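Local structure of leucine aminopeptidase 1 (Caenorhabditis elegans, 2HC9) at residues A[248-253]-A[346-351]; A[281-286]-A[300-305]; A[339-344]-A[357-362]. The protein releases N-terminal amino acids, preferably leucine, from peptides as a two-zinc aminopeptidase of the M17 family, and probably acts as a digestive enzyme. The protein carries 1 engineered substitution. All blocks are in the same frame, centred on the assembly; numbering follows the deposited sequence.

Interaction 1. Residues A[248-253]-A[346-351]; sequences ALVGKG and FYAKET. With ZN (zinc ion), chain C.
Ala348 lays its methyl against Ala248 and Val250, where helix 337-350 packs on strand 246-254 of the central sheet in the alpha/beta catalytic domain of this M17 aminopeptidase. The helical segment begins with Phe346, whose ring packs on Leu323 and Ser324. Tyr347 also rests on Leu323; its ring meets Phe233 edge-to-face, while Thr351 CB sits over the centre of one face, 3.7 Å above the plane. One residue on, Ala348 alone carries the helix side of the contact. Its CB points at the sheet and approaches Ala248 CB to 3.6 Å, methyl to methyl, with the CA atoms of the pair only 6.3 Å apart. Alanine suits both positions, because neither has a longer chain to hold the backbones further apart. Val250 adds its CG2 beside the same Ala348 CB at 4.2 Å, a looser touch from a branched residue whose other methyl, CG1, lies 3.7 Å from Cys301 O of strand 297-307. Lys349 leads its chain away from the strand and rests on Ile357. At the end of the segment Thr351 N bonds to Tyr347 O at 2.8 Å. The helix thus meets the strand at Ala248 and Val250 through small apolar groups, while Lys252, further along it, serves the metal site. There Lys252 stretches out fully extended, and its NZ binds a zinc ion at 2.1 Å, beside a water and the carboxylates of Asp257, Asp275 and Glu336.

Interaction 2. Residues A[281-286]-A[300-305]; sequences GMLEAY and ACLCIV
Met282 O accepts a hydrogen bond from Tyr286 N at 2.9 Å, a helical bond joining two residues that both face strand 300-305. Across the contact itself the fit is apolar. The CG of Tyr286 stands anti to its own amide nitrogen (chi1 176°), which swings the ring over Ala300. The methyl CB of Ala300 lies 4.2 Å from the ring centroid and 29° off the ring normal, an off-centre CH-pi contact that leans to the CG and CD1 side. Alanine fits beneath the ring because a bulkier residue would need the space the ring fills. The hydroxyl is hydrogen-bonded to Ser202 OG, so this buried tyrosine pairs an apolar face with a satisfied polar end. An alanine at Tyr286 lacks the ring and hydroxyl, and would probably leave Ser202 OG in want of a partner and the Ala300 methyl facing a gap. Further along, Leu302 supplies both of its methyls: CD1 comes to 4.1 Å from Leu283 CB, the two leucine chains crossing at about a right angle, while CD2 lies 4.4 Å from Met282 CB. The end of Met282 leads away from this strand, and its CE packs on Leu249. The two short axes approach to 8.3 Å and run nearly antiparallel, at 160°, as expected where the helix of a beta-alpha-beta unit lies on its own sheet. Helix 277-290 covers one face of strand 297-307, with Leu236 of strand 232-238 beside Leu283 and Tyr286, and helix 186-199 closing over Leu283 and Leu302 through Val196 and Ala193.

Interaction 3. Residues A[339-344]-A[357-362]; sequences LILADG and IFDMAT
Leu341 reaches from helix 337-350 to strand 356-361, touching Asp359 and Ala361 with a single methyl. Its CB points at the strand, and with CG beside the backbone N and anti to the carbonyl carbon (chi1 -67°) the chain stands out from the helix. CB and CG act as the stem, and the contacts begin at the fork. CD1 meets Ala361 CB at 3.6 Å; alanine is small enough to leave room for the branched tip. The same CD1 lies 3.9 Å from Asp359 OD2, the two side chains crossing roughly at right angles. The other branch, CD2, turns to strand 246-254 and comes 3.9 Å from Val250 CG1. A leucine therefore suits the place: its forked end lets one methyl meet strand 356-361 and the other strand 246-254. Asp359 seems an odd neighbour for a methyl, but its polar needs are met on the next strand. With Trp453 NE1 bonded to OD1 and His455 ND1 to OD2, the buried carboxylate is satisfied and can accept an apolar neighbour; the leucine side may somewhat disfavour its charge, while these bonds would be expected to favour the charged form.

In the fold
Strand 246-254 ties the three contacts together, lying between its parallel neighbours 297-307 and 356-361. Val250 N bonds to Phe358 O at 2.8 Å on one side, and Gly253 N probably bonds to Cys303 O at 2.7 Å on the other. Interactions 1 and 3 share helix 337-350 on one sheet face, their centres about 6 Å apart. Interaction 2, about 10 Å from each, places helix 277-290 on the opposite face, where Met282 CE lies 3.8 Å from Leu249 CB. Near the dizinc site, Lys252 CB packs on Ala361 CB at 3.5 Å, and Thr362 OG1 bonds to the zinc ligand Asp275; Arg338, a predicted active-site residue, lies on the shared helix.

Interaction 1. Residues A[248-253]-A[346-351]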
loop_
_atom_site.group_PDB
_atom_site.type_symbol
_atom_site.label_atom_id
_atom_site.label_comp_id
_atom_site.label_asym_id
_atom_site.label_seq_id
_atom_site.Cartn_x
_atom_site.Cartn_y
_atom_site.Cartn_z
ATOM N N ALA A 248 -34.737 -24.027 11.965
ATOM C CA ALA A 248 -34.685 -22.615 11.563
ATOM C C ALA A 248 -33.637 -22.431 10.485
ATOM O O ALA A 248 -32.531 -22.987 10.572
ATOM C CB ALA A 248 -34.374 -21.723 12.748
ATOM N N LEU A 249 -33.991 -21.648 9.461
ATOM C CA LEU A 249 -33.068 -21.234 8.421
ATOM C C LEU A 249 -32.834 -19.732 8.574
ATOM O O LEU A 249 -33.691 -18.922 8.201
ATOM C CB LEU A 249 -33.655 -21.507 7.017
ATOM C CG LEU A 249 -34.078 -22.958 6.782
ATOM C CD1 LEU A 249 -34.860 -23.117 5.470
ATOM C CD2 LEU A 249 -32.873 -23.934 6.821
ATOM N N VAL A 250 -31.677 -19.378 9.125
ATOM C CA VAL A 250 -31.376 -17.974 9.427
ATOM C C VAL A 250 -30.448 -17.460 8.311
ATOM O O VAL A 250 -29.409 -18.050 8.051
ATOM C CB VAL A 250 -30.716 -17.813 10.828
ATOM C CG1 VAL A 250 -30.598 -16.297 11.221
ATOM C CG2 VAL A 250 -31.548 -18.588 11.936
ATOM N N GLY A 251 -30.818 -16.350 7.670
ATOM C CA GLY A 251 -30.059 -15.829 6.534
ATOM C C GLY A 251 -29.558 -14.403 6.748
ATOM O O GLY A 251 -30.288 -13.539 7.266
ATOM N N LYS A 252 -28.309 -14.156 6.323
ATOM C CA LYS A 252 -27.722 -12.805 6.312
ATOM C C LYS A 252 -28.243 -12.024 5.122
ATOM O O LYS A 252 -27.962 -12.381 3.959
ATOM C CB LYS A 252 -26.184 -12.879 6.213
ATOM C CG LYS A 252 -25.502 -11.480 6.081
ATOM C CD LYS A 252 -23.982 -11.619 5.950
ATOM C CE LYS A 252 -23.383 -10.222 5.673
ATOM N NZ LYS A 252 -21.869 -10.239 5.545
ATOM N N GLY A 253 -29.013 -10.976 5.415
ATOM C CA GLY A 253 -29.621 -10.142 4.376
ATOM C C GLY A 253 -29.083 -8.723 4.347
ATOM O O GLY A 253 -29.841 -7.750 4.447
ATOM N N PHE A 346 -30.042 -16.490 18.085
ATOM C CA PHE A 346 -30.599 -16.434 19.435
ATOM C C PHE A 346 -32.137 -16.424 19.428
ATOM O O PHE A 346 -32.798 -17.163 20.168
ATOM C CB PHE A 346 -30.080 -15.227 20.221
ATOM C CG PHE A 346 -30.545 -15.225 21.648
ATOM C CD1 PHE A 346 -29.888 -16.017 22.600
ATOM C CD2 PHE A 346 -31.655 -14.471 22.039
ATOM C CE1 PHE A 346 -30.335 -16.026 23.944
ATOM C CE2 PHE A 346 -32.125 -14.499 23.356
ATOM C CZ PHE A 346 -31.446 -15.270 24.318
ATOM N N TYR A 347 -32.705 -15.603 18.573
ATOM C CA TYR A 347 -34.158 -15.609 18.398
ATOM C C TYR A 347 -34.694 -16.995 18.041
ATOM O O TYR A 347 -35.705 -17.444 18.621
ATOM C CB TYR A 347 -34.569 -14.596 17.328
ATOM C CG TYR A 347 -36.071 -14.419 17.191
ATOM C CD1 TYR A 347 -36.735 -13.437 17.916
ATOM C CD2 TYR A 347 -36.820 -15.247 16.341
ATOM C CE1 TYR A 347 -38.122 -13.241 17.771
ATOM C CE2 TYR A 347 -38.202 -15.063 16.201
ATOM C CZ TYR A 347 -38.830 -14.066 16.903
ATOM O OH TYR A 347 -40.191 -13.898 16.741
ATOM N N ALA A 348 -34.048 -17.666 17.085
ATOM C CA ALA A 348 -34.486 -18.994 16.663
ATOM C C ALA A 348 -34.465 -19.961 17.834
ATOM O O ALA A 348 -35.394 -20.753 17.987
ATOM C CB ALA A 348 -33.608 -19.534 15.520
ATOM N N LYS A 349 -33.421 -19.890 18.659
ATOM C CA LYS A 349 -33.330 -20.780 19.830
ATOM C C LYS A 349 -34.371 -20.421 20.877
ATOM O O LYS A 349 -35.143 -21.267 21.285
ATOM C CB LYS A 349 -31.936 -20.734 20.485
ATOM C CG LYS A 349 -31.847 -21.670 21.703
ATOM C CD LYS A 349 -30.487 -21.594 22.384
ATOM C CE LYS A 349 -30.458 -22.588 23.570
ATOM N NZ LYS A 349 -29.185 -22.523 24.288
ATOM N N GLU A 350 -34.360 -19.153 21.302
ATOM C CA GLU A 350 -35.075 -18.685 22.494
ATOM C C GLU A 350 -36.576 -18.534 22.239
ATOM O O GLU A 350 -37.398 -19.001 23.033
ATOM C CB GLU A 350 -34.464 -17.356 22.988
ATOM C CG GLU A 350 -35.256 -16.576 24.050
ATOM C CD GLU A 350 -35.238 -17.223 25.432
ATOM O OE1 GLU A 350 -36.148 -16.924 26.241
ATOM O OE2 GLU A 350 -34.327 -18.028 25.718
ATOM N N THR A 351 -36.923 -17.872 21.140
ATOM C CA THR A 351 -38.305 -17.518 20.845
ATOM C C THR A 351 -38.982 -18.600 20.029
ATOM O O THR A 351 -40.087 -19.038 20.367
ATOM C CB THR A 351 -38.418 -16.144 20.181
ATOM O OG1 THR A 351 -37.920 -15.170 21.092
ATOM C CG2 THR A 351 -39.916 -15.816 19.880
HETATM ZN ZN ZN C . -21.306 -8.272 4.984
HETATM O O HOH W 1 -19.289 -8.345 5.508
#

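Interaction 2. Residues A[281-286]-A[300-305]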
loop_
_atom_site.group_PDB
_atom_site.type_symbol
_atom_site.label_atom_id
_atom_site.label_comp_id
_atom_site.label_asym_id
_atom_site.label_seq_id
_atom_site.Cartn_x
_atom_site.Cartn_y
_atom_site.Cartn_z
ATOM N N GLY A 281 -31.011 -17.088 -0.358
ATOM C CA GLY A 281 -30.956 -18.558 -0.498
ATOM C C GLY A 281 -31.814 -19.272 0.542
ATOM O O GLY A 281 -32.487 -20.264 0.221
ATOM N N MET A 282 -31.834 -18.765 1.776
ATOM C CA MET A 282 -32.680 -19.366 2.833
ATOM C C MET A 282 -34.173 -19.174 2.520
ATOM O O MET A 282 -34.974 -20.112 2.655
ATOM C CB MET A 282 -32.359 -18.782 4.226
ATOM C CG MET A 282 -30.967 -19.214 4.787
ATOM S SD MET A 282 -30.664 -20.991 4.592
ATOM C CE MET A 282 -29.954 -21.445 6.184
ATOM N N LEU A 283 -34.534 -17.964 2.102
ATOM C CA LEU A 283 -35.918 -17.659 1.696
ATOM C C LEU A 283 -36.400 -18.596 0.594
ATOM O O LEU A 283 -37.525 -19.141 0.655
ATOM C CB LEU A 283 -35.988 -16.209 1.184
ATOM C CG LEU A 283 -37.349 -15.770 0.623
ATOM C CD1 LEU A 283 -38.393 -15.877 1.741
ATOM C CD2 LEU A 283 -37.294 -14.381 -0.019
ATOM N N GLU A 284 -35.570 -18.780 -0.435
ATOM C CA GLU A 284 -35.979 -19.597 -1.576
ATOM C C GLU A 284 -35.902 -21.088 -1.323
ATOM O O GLU A 284 -36.678 -21.854 -1.901
ATOM C CB GLU A 284 -35.225 -19.195 -2.853
ATOM C CG GLU A 284 -35.426 -17.700 -3.215
ATOM C CD GLU A 284 -36.876 -17.353 -3.584
ATOM O OE1 GLU A 284 -37.604 -18.254 -4.052
ATOM O OE2 GLU A 284 -37.258 -16.164 -3.440
ATOM N N ALA A 285 -35.000 -21.506 -0.431
ATOM C CA ALA A 285 -35.048 -22.884 0.105
ATOM C C ALA A 285 -36.341 -23.163 0.861
ATOM O O ALA A 285 -36.949 -24.208 0.672
ATOM C CB ALA A 285 -33.843 -23.182 1.030
ATOM N N TYR A 286 -36.722 -22.244 1.746
ATOM C CA TYR A 286 -37.949 -22.365 2.521
ATOM C C TYR A 286 -39.125 -22.505 1.555
ATOM O O TYR A 286 -39.974 -23.375 1.728
ATOM C CB TYR A 286 -38.109 -21.117 3.393
ATOM C CG TYR A 286 -39.388 -21.030 4.209
ATOM C CD1 TYR A 286 -39.443 -21.562 5.497
ATOM C CD2 TYR A 286 -40.539 -20.395 3.693
ATOM C CE1 TYR A 286 -40.578 -21.476 6.262
ATOM C CE2 TYR A 286 -41.704 -20.291 4.468
ATOM C CZ TYR A 286 -41.706 -20.828 5.753
ATOM O OH TYR A 286 -42.829 -20.752 6.541
ATOM N N ALA A 300 -38.058 -19.543 8.386
ATOM C CA ALA A 300 -37.036 -18.720 7.709
ATOM C C ALA A 300 -36.911 -17.438 8.524
ATOM O O ALA A 300 -37.922 -16.772 8.785
ATOM C CB ALA A 300 -37.442 -18.423 6.264
ATOM N N CYS A 301 -35.687 -17.102 8.954
ATOM C CA CYS A 301 -35.467 -15.906 9.762
ATOM C C CYS A 301 -34.461 -15.047 9.003
ATOM O O CYS A 301 -33.307 -15.447 8.847
ATOM C CB CYS A 301 -34.855 -16.252 11.134
ATOM S SG CYS A 301 -35.848 -17.419 12.100
ATOM N N LEU A 302 -34.905 -13.896 8.521
ATOM C CA LEU A 302 -34.092 -13.072 7.624
ATOM C C LEU A 302 -33.672 -11.802 8.327
ATOM O O LEU A 302 -34.514 -11.049 8.791
ATOM C CB LEU A 302 -34.859 -12.737 6.340
ATOM C CG LEU A 302 -35.424 -13.987 5.630
ATOM C CD1 LEU A 302 -36.117 -13.541 4.351
ATOM C CD2 LEU A 302 -34.395 -15.090 5.331
ATOM N N CYS A 303 -32.354 -11.571 8.412
ATOM C CA CYS A 303 -31.847 -10.389 9.087
ATOM C C CYS A 303 -31.480 -9.397 7.996
ATOM O O CYS A 303 -30.514 -9.630 7.265
ATOM C CB CYS A 303 -30.605 -10.781 9.917
ATOM S SG CYS A 303 -30.945 -12.156 11.072
ATOM N N ILE A 304 -32.262 -8.322 7.866
ATOM C CA ILE A 304 -32.242 -7.498 6.633
ATOM C C ILE A 304 -31.817 -6.065 6.997
ATOM O O ILE A 304 -32.530 -5.359 7.701
ATOM C CB ILE A 304 -33.614 -7.462 5.951
ATOM C CG1 ILE A 304 -34.015 -8.879 5.493
ATOM C CG2 ILE A 304 -33.582 -6.526 4.710
ATOM C CD1 ILE A 304 -35.518 -8.986 5.074
ATOM N N VAL A 305 -30.613 -5.688 6.578
ATOM C CA VAL A 305 -30.038 -4.372 6.963
ATOM C C VAL A 305 -29.257 -3.808 5.785
ATOM O O VAL A 305 -28.862 -4.546 4.885
ATOM C CB VAL A 305 -29.039 -4.499 8.142
ATOM C CG1 VAL A 305 -29.726 -5.036 9.410
ATOM C CG2 VAL A 305 -27.808 -5.357 7.738
#

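Interaction 3. Residues A[339-344]-A[357-362]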
loop_
_atom_site.group_PDB
_atom_site.type_symbol
_atom_site.label_atom_id
_atom_site.label_comp_id
_atom_site.label_asym_id
_atom_site.label_seq_id
_atom_site.Cartn_x
_atom_site.Cartn_y
_atom_site.Cartn_z
ATOM N N LEU A 339 -22.864 -10.034 13.551
ATOM C CA LEU A 339 -23.655 -9.332 14.589
ATOM C C LEU A 339 -25.143 -9.594 14.345
ATOM O O LEU A 339 -25.880 -9.964 15.252
ATOM C CB LEU A 339 -23.407 -7.813 14.530
ATOM C CG LEU A 339 -21.967 -7.371 14.929
ATOM C CD1 LEU A 339 -21.798 -5.868 14.732
ATOM C CD2 LEU A 339 -21.660 -7.759 16.387
ATOM N N ILE A 340 -25.587 -9.396 13.108
ATOM C CA ILE A 340 -27.018 -9.548 12.858
ATOM C C ILE A 340 -27.454 -11.006 13.014
ATOM O O ILE A 340 -28.563 -11.279 13.510
ATOM C CB ILE A 340 -27.474 -8.902 11.525
ATOM C CG1 ILE A 340 -27.028 -9.735 10.305
ATOM C CG2 ILE A 340 -26.947 -7.436 11.425
ATOM C CD1 ILE A 340 -27.532 -9.181 8.927
ATOM N N LEU A 341 -26.590 -11.939 12.587
ATOM C CA LEU A 341 -26.884 -13.355 12.717
ATOM C C LEU A 341 -26.863 -13.824 14.164
ATOM O O LEU A 341 -27.591 -14.734 14.495
ATOM C CB LEU A 341 -25.932 -14.216 11.878
ATOM C CG LEU A 341 -26.078 -14.062 10.352
ATOM C CD1 LEU A 341 -24.834 -14.615 9.669
ATOM C CD2 LEU A 341 -27.350 -14.775 9.818
ATOM N N ALA A 342 -26.028 -13.216 15.017
ATOM C CA ALA A 342 -26.052 -13.548 16.453
ATOM C C ALA A 342 -27.471 -13.322 17.025
ATOM O O ALA A 342 -27.977 -14.119 17.840
ATOM C CB ALA A 342 -25.023 -12.657 17.229
ATOM N N ASP A 343 -28.123 -12.240 16.602
ATOM C CA ASP A 343 -29.510 -12.018 17.038
ATOM C C ASP A 343 -30.477 -13.039 16.415
ATOM O O ASP A 343 -31.380 -13.548 17.089
ATOM C CB ASP A 343 -29.961 -10.612 16.653
ATOM C CG ASP A 343 -29.358 -9.522 17.541
ATOM O OD1 ASP A 343 -28.660 -9.836 18.543
ATOM O OD2 ASP A 343 -29.603 -8.341 17.209
ATOM N N GLY A 344 -30.297 -13.320 15.123
ATOM C CA GLY A 344 -31.232 -14.231 14.419
ATOM C C GLY A 344 -31.189 -15.637 14.997
ATOM O O GLY A 344 -32.237 -16.279 15.196
ATOM N N ILE A 357 -30.648 -25.380 14.066
ATOM C CA ILE A 357 -30.515 -23.979 13.615
ATOM C C ILE A 357 -29.392 -23.890 12.582
ATOM O O ILE A 357 -28.226 -24.177 12.877
ATOM C CB ILE A 357 -30.230 -23.005 14.790
ATOM C CG1 ILE A 357 -31.342 -23.102 15.858
ATOM C CG2 ILE A 357 -30.025 -21.548 14.262
ATOM C CD1 ILE A 357 -31.010 -22.375 17.170
ATOM N N PHE A 358 -29.773 -23.538 11.356
ATOM C CA PHE A 358 -28.821 -23.290 10.270
ATOM C C PHE A 358 -28.736 -21.801 10.083
ATOM O O PHE A 358 -29.756 -21.114 10.075
ATOM C CB PHE A 358 -29.312 -23.918 8.948
ATOM C CG PHE A 358 -29.418 -25.411 8.985
ATOM C CD1 PHE A 358 -28.301 -26.203 8.714
ATOM C CD2 PHE A 358 -30.648 -26.026 9.221
ATOM C CE1 PHE A 358 -28.391 -27.599 8.709
ATOM C CE2 PHE A 358 -30.764 -27.429 9.227
ATOM C CZ PHE A 358 -29.620 -28.219 8.980
ATOM N N ASP A 359 -27.527 -21.288 9.893
ATOM C CA ASP A 359 -27.404 -19.916 9.424
ATOM C C ASP A 359 -26.520 -19.934 8.188
ATOM O O ASP A 359 -25.566 -20.708 8.116
ATOM C CB ASP A 359 -26.906 -18.961 10.543
ATOM C CG ASP A 359 -25.411 -19.076 10.804
ATOM O OD1 ASP A 359 -25.019 -19.745 11.788
ATOM O OD2 ASP A 359 -24.624 -18.483 10.027
ATOM N N MET A 360 -26.877 -19.141 7.183
ATOM C CA MET A 360 -26.119 -19.141 5.943
ATOM C C MET A 360 -25.879 -17.696 5.564
ATOM O O MET A 360 -26.788 -16.860 5.655
ATOM C CB MET A 360 -26.909 -19.842 4.840
ATOM C CG MET A 360 -26.122 -19.985 3.533
ATOM S SD MET A 360 -26.863 -21.052 2.264
ATOM C CE MET A 360 -28.303 -20.090 1.698
ATOM N N ALA A 361 -24.661 -17.396 5.130
ATOM C CA ALA A 361 -24.236 -16.003 4.983
ATOM C C ALA A 361 -23.102 -15.909 3.988
ATOM O O ALA A 361 -22.227 -16.764 3.958
ATOM C CB ALA A 361 -23.764 -15.446 6.310
ATOM N N THR A 362 -23.091 -14.813 3.229
ATOM C CA THR A 362 -21.891 -14.404 2.490
ATOM C C THR A 362 -21.011 -13.648 3.487
ATOM O O THR A 362 -21.042 -12.418 3.545
ATOM C CB THR A 362 -22.262 -13.479 1.296
ATOM O OG1 THR A 362 -23.055 -12.401 1.783
ATOM C CG2 THR A 362 -23.075 -14.231 0.271
#